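Probable chitinase (Chromobacterium violaceum, PDB 5JH8) probably binds chitin and hydrolyses its glycosidic linkages, as a glycosyl hydrolase of family 18 built on a TIM barrel. Local coordinates at residues 249-259 / 271-282. Sequence-based numbering, arbitrary orientation.
Sequences RYDAGTHSLTF and VWTENARSVALK
Arg277 sets the edge of its guanidinium on the ring of Tyr250: NH1 stands 3.2 Å above the centre of one face, the two planes are perpendicular, and CZ lies almost on the ring normal, a cation-pi contact made end-on. A bend at chi3 (-50°), after two extended torsions, turns the chain over the phenol. Tyr250 OH shares a 2.6 Å hydrogen bond with His255 ND1, in the plane of the imidazole, and Leu281 CG covers one face of that second ring by a CH-pi contact. Both rings thus rest against the first turns of helix 276-289, which starts with a capping box between Asn275 and Ser278.

The turn after strand 249-251 carries a G1 beta bulge, His255 and Ser256 both facing Asp251. His255 O accepts from Lys282 NZ at 2.8 Å; the same ammonium forms a salt bridge with Glu274 OE1, on its syn lone pair, and bonds Ala191 O.

Strands 256-262 and 268-273 pair as an antiparallel hairpin, in sequence between barrel strands 212-222 and 293-297, consistent with the alpha+beta insertion of family 18 chitinases. Thr258 OG1, anti to its own N (chi1 -172°), sits over the indole of Trp272 and donates to Val271 O at 2.8 Å, while Phe259 N reaches that oxygen from the opposite face of its carbonyl plane. Within this Phe259-Val271 pair, Val271 CB lies over the ring, and both touch Leu240 of helix 237-244.

Strand 249-251 and its turn are therefore joined to helix 276-289 by aromatic faces near the surface and, within, a lysine whose positive charge the carboxylate would probably stabilise.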
loop_
_atom_site.group_PDB
_atom_site.type_symbol
_atom_site.label_atom_id
_atom_site.label_comp_id
_atom_site.label_asym_id
_atom_site.label_seq_id
_atom_site.Cartn_x
_atom_site.Cartn_y
_atom_site.Cartn_z
ATOM N N ARG A 249 -5.718 -25.079 1.158
ATOM C CA ARG A 249 -6.842 -25.073 0.231
ATOM C C ARG A 249 -6.802 -23.773 -0.556
ATOM O O ARG A 249 -6.714 -22.681 0.029
ATOM C CB ARG A 249 -8.178 -25.139 0.988
ATOM C CG ARG A 249 -9.450 -25.036 0.095
ATOM C CD ARG A 249 -10.781 -25.189 0.874
ATOM N NE ARG A 249 -11.133 -24.013 1.676
ATOM C CZ ARG A 249 -11.755 -22.933 1.201
ATOM N NH1 ARG A 249 -12.105 -22.864 -0.082
ATOM N NH2 ARG A 249 -12.026 -21.910 2.005
ATOM N N TYR A 250 -6.840 -23.881 -1.877
ATOM C CA TYR A 250 -6.955 -22.700 -2.718
ATOM C C TYR A 250 -8.423 -22.351 -2.887
ATOM O O TYR A 250 -9.204 -23.150 -3.409
ATOM C CB TYR A 250 -6.315 -22.926 -4.078
ATOM C CG TYR A 250 -6.103 -21.634 -4.844
ATOM C CD1 TYR A 250 -5.081 -20.759 -4.501
ATOM C CD2 TYR A 250 -6.898 -21.304 -5.932
ATOM C CE1 TYR A 250 -4.857 -19.602 -5.221
ATOM C CE2 TYR A 250 -6.693 -20.133 -6.646
ATOM C CZ TYR A 250 -5.670 -19.279 -6.289
ATOM O OH TYR A 250 -5.416 -18.118 -7.004
ATOM N N ASP A 251 -8.799 -21.176 -2.424
ATOM C CA ASP A 251 -10.161 -20.677 -2.568
ATOM C C ASP A 251 -10.249 -19.967 -3.913
ATOM O O ASP A 251 -9.768 -18.843 -4.079
ATOM C CB ASP A 251 -10.514 -19.749 -1.417
ATOM C CG ASP A 251 -11.997 -19.414 -1.398
ATOM O OD1 ASP A 251 -12.817 -20.333 -1.158
ATOM O OD2 ASP A 251 -12.354 -18.249 -1.652
ATOM N N ALA A 252 -10.853 -20.635 -4.890
ATOM C CA ALA A 252 -10.862 -20.097 -6.243
ATOM C C ALA A 252 -11.709 -18.840 -6.353
ATOM O O ALA A 252 -11.368 -17.943 -7.128
ATOM C CB ALA A 252 -11.362 -21.162 -7.216
ATOM N N GLY A 253 -12.796 -18.744 -5.578
ATOM C CA GLY A 253 -13.675 -17.589 -5.649
ATOM C C GLY A 253 -13.026 -16.298 -5.205
ATOM O O GLY A 253 -13.474 -15.220 -5.606
ATOM N N THR A 254 -11.991 -16.382 -4.376
ATOM C CA THR A 254 -11.286 -15.197 -3.904
ATOM C C THR A 254 -9.808 -15.209 -4.270
ATOM O O THR A 254 -9.064 -14.321 -3.833
ATOM C CB THR A 254 -11.411 -15.050 -2.376
ATOM O OG1 THR A 254 -10.664 -16.088 -1.728
ATOM C CG2 THR A 254 -12.859 -15.076 -1.929
ATOM N N HIS A 255 -9.353 -16.204 -5.018
ATOM C CA HIS A 255 -7.938 -16.378 -5.331
ATOM C C HIS A 255 -7.072 -16.143 -4.101
ATOM O O HIS A 255 -6.184 -15.294 -4.071
ATOM C CB HIS A 255 -7.493 -15.527 -6.523
ATOM C CG HIS A 255 -7.989 -16.058 -7.819
ATOM N ND1 HIS A 255 -7.442 -17.174 -8.409
ATOM C CD2 HIS A 255 -9.039 -15.691 -8.590
ATOM C CE1 HIS A 255 -8.103 -17.438 -9.520
ATOM N NE2 HIS A 255 -9.078 -16.558 -9.651
ATOM N N SER A 256 -7.340 -16.940 -3.067
ATOM C CA SER A 256 -6.629 -16.829 -1.805
ATOM C C SER A 256 -6.354 -18.223 -1.272
ATOM O O SER A 256 -7.128 -19.147 -1.517
ATOM C CB SER A 256 -7.445 -15.996 -0.812
ATOM O OG SER A 256 -7.711 -14.700 -1.331
ATOM N N LEU A 257 -5.268 -18.356 -0.522
ATOM C CA LEU A 257 -4.843 -19.618 0.049
ATOM C C LEU A 257 -5.173 -19.639 1.533
ATOM O O LEU A 257 -4.899 -18.664 2.244
ATOM C CB LEU A 257 -3.347 -19.798 -0.163
ATOM C CG LEU A 257 -2.817 -21.187 0.169
ATOM C CD1 LEU A 257 -3.199 -22.172 -0.920
ATOM C CD2 LEU A 257 -1.306 -21.131 0.359
ATOM N N THR A 258 -5.744 -20.750 2.015
ATOM C CA THR A 258 -6.049 -20.867 3.434
ATOM C C THR A 258 -5.603 -22.221 3.963
ATOM O O THR A 258 -5.572 -23.217 3.241
ATOM C CB THR A 258 -7.536 -20.598 3.715
ATOM O OG1 THR A 258 -7.768 -20.544 5.128
ATOM C CG2 THR A 258 -8.433 -21.646 3.119
ATOM N N PHE A 259 -5.263 -22.257 5.245
ATOM C CA PHE A 259 -5.013 -23.518 5.923
ATOM C C PHE A 259 -5.233 -23.325 7.406
ATOM O O PHE A 259 -5.284 -22.202 7.906
ATOM C CB PHE A 259 -3.626 -24.114 5.626
ATOM C CG PHE A 259 -2.456 -23.226 5.967
ATOM C CD1 PHE A 259 -1.983 -22.301 5.046
ATOM C CD2 PHE A 259 -1.769 -23.370 7.169
ATOM C CE1 PHE A 259 -0.899 -21.518 5.333
ATOM C CE2 PHE A 259 -0.664 -22.576 7.446
ATOM C CZ PHE A 259 -0.239 -21.664 6.518
ATOM N N VAL A 271 -5.035 -19.530 8.757
ATOM C CA VAL A 271 -4.198 -18.639 7.972
ATOM C C VAL A 271 -4.899 -18.347 6.661
ATOM O O VAL A 271 -5.446 -19.248 6.030
ATOM C CB VAL A 271 -2.826 -19.289 7.690
ATOM C CG1 VAL A 271 -1.982 -18.432 6.734
ATOM C CG2 VAL A 271 -2.088 -19.559 8.992
ATOM N N TRP A 272 -4.860 -17.090 6.243
ATOM C CA TRP A 272 -5.210 -16.683 4.888
ATOM C C TRP A 272 -4.029 -15.921 4.305
ATOM O O TRP A 272 -3.520 -14.991 4.944
ATOM C CB TRP A 272 -6.450 -15.795 4.864
ATOM C CG TRP A 272 -7.726 -16.544 5.049
ATOM C CD1 TRP A 272 -8.357 -16.798 6.231
ATOM C CD2 TRP A 272 -8.542 -17.126 4.026
ATOM N NE1 TRP A 272 -9.523 -17.491 6.010
ATOM C CE2 TRP A 272 -9.655 -17.710 4.664
ATOM C CE3 TRP A 272 -8.442 -17.214 2.643
ATOM C CZ2 TRP A 272 -10.657 -18.387 3.953
ATOM C CZ3 TRP A 272 -9.419 -17.868 1.948
ATOM C CH2 TRP A 272 -10.521 -18.441 2.595
ATOM N N THR A 273 -3.585 -16.315 3.108
ATOM C CA THR A 273 -2.436 -15.684 2.484
ATOM C C THR A 273 -2.529 -15.881 0.974
ATOM O O THR A 273 -3.580 -16.246 0.425
ATOM C CB THR A 273 -1.130 -16.187 3.109
ATOM O OG1 THR A 273 -0.064 -15.355 2.653
ATOM C CG2 THR A 273 -0.882 -17.647 2.784
ATOM N N GLU A 274 -1.413 -15.604 0.312
ATOM C CA GLU A 274 -1.265 -15.658 -1.137
ATOM C C GLU A 274 -0.403 -16.854 -1.527
ATOM O O GLU A 274 0.346 -17.409 -0.712
ATOM C CB GLU A 274 -0.569 -14.397 -1.690
ATOM C CG GLU A 274 -1.198 -13.061 -1.276
ATOM C CD GLU A 274 -2.629 -12.909 -1.730
ATOM O OE1 GLU A 274 -2.938 -13.331 -2.881
ATOM O OE2 GLU A 274 -3.446 -12.378 -0.940
ATOM N N ASN A 275 -0.504 -17.240 -2.805
ATOM C CA ASN A 275 0.499 -18.106 -3.412
ATOM C C ASN A 275 0.879 -17.534 -4.775
ATOM O O ASN A 275 0.477 -16.431 -5.128
ATOM C CB ASN A 275 0.042 -19.576 -3.463
ATOM C CG ASN A 275 -1.086 -19.817 -4.444
ATOM O OD1 ASN A 275 -1.558 -18.914 -5.115
ATOM N ND2 ASN A 275 -1.549 -21.061 -4.502
ATOM N N ALA A 276 1.674 -18.259 -5.558
ATOM C CA ALA A 276 2.122 -17.699 -6.830
ATOM C C ALA A 276 0.952 -17.491 -7.782
ATOM O O ALA A 276 0.918 -16.505 -8.528
ATOM C CB ALA A 276 3.192 -18.593 -7.452
ATOM N N ARG A 277 -0.004 -18.426 -7.799
ATOM C CA ARG A 277 -1.162 -18.270 -8.662
ATOM C C ARG A 277 -1.941 -17.005 -8.320
ATOM O O ARG A 277 -2.381 -16.277 -9.219
ATOM C CB ARG A 277 -2.091 -19.473 -8.538
ATOM C CG ARG A 277 -3.212 -19.458 -9.584
ATOM C CD ARG A 277 -4.190 -20.664 -9.464
ATOM N NE ARG A 277 -3.436 -21.895 -9.408
ATOM C CZ ARG A 277 -3.206 -22.603 -8.314
ATOM N NH1 ARG A 277 -3.828 -22.352 -7.158
ATOM N NH2 ARG A 277 -2.354 -23.609 -8.374
ATOM N N SER A 278 -2.143 -16.737 -7.028
ATOM C CA SER A 278 -2.973 -15.606 -6.645
ATOM C C SER A 278 -2.275 -14.289 -6.903
ATOM O O SER A 278 -2.916 -13.330 -7.342
ATOM C CB SER A 278 -3.411 -15.713 -5.193
ATOM O OG SER A 278 -2.357 -15.570 -4.277
ATOM N N VAL A 279 -0.966 -14.221 -6.640
ATOM C CA VAL A 279 -0.222 -13.002 -6.932
ATOM C C VAL A 279 -0.235 -12.714 -8.430
ATOM O O VAL A 279 -0.438 -11.570 -8.851
ATOM C CB VAL A 279 1.201 -13.083 -6.343
ATOM C CG1 VAL A 279 2.088 -11.959 -6.899
ATOM C CG2 VAL A 279 1.116 -13.025 -4.832
ATOM N N ALA A 280 0.004 -13.735 -9.258
ATOM C CA ALA A 280 -0.030 -13.528 -10.700
ATOM C C ALA A 280 -1.411 -13.077 -11.150
ATOM O O ALA A 280 -1.530 -12.157 -11.960
ATOM C CB ALA A 280 0.395 -14.799 -11.441
ATOM N N LEU A 281 -2.470 -13.688 -10.606
ATOM C CA LEU A 281 -3.826 -13.278 -10.966
ATOM C C LEU A 281 -4.036 -11.806 -10.623
ATOM O O LEU A 281 -4.543 -11.018 -11.435
ATOM C CB LEU A 281 -4.854 -14.184 -10.266
ATOM C CG LEU A 281 -6.352 -13.974 -10.535
ATOM C CD1 LEU A 281 -6.931 -12.824 -9.759
ATOM C CD2 LEU A 281 -6.635 -13.787 -12.013
ATOM N N LYS A 282 -3.659 -11.418 -9.408
ATOM C CA LYS A 282 -3.892 -10.040 -8.975
ATOM C C LYS A 282 -3.045 -9.050 -9.775
ATOM O O LYS A 282 -3.530 -7.961 -10.098
ATOM C CB LYS A 282 -3.720 -9.947 -7.463
ATOM C CG LYS A 282 -4.844 -10.732 -6.779
ATOM C CD LYS A 282 -4.579 -11.170 -5.344
ATOM C CE LYS A 282 -5.633 -12.210 -4.953
ATOM N NZ LYS A 282 -5.471 -12.672 -3.554
HETATM O O HOH W 1 -6.063 -12.750 -0.392
#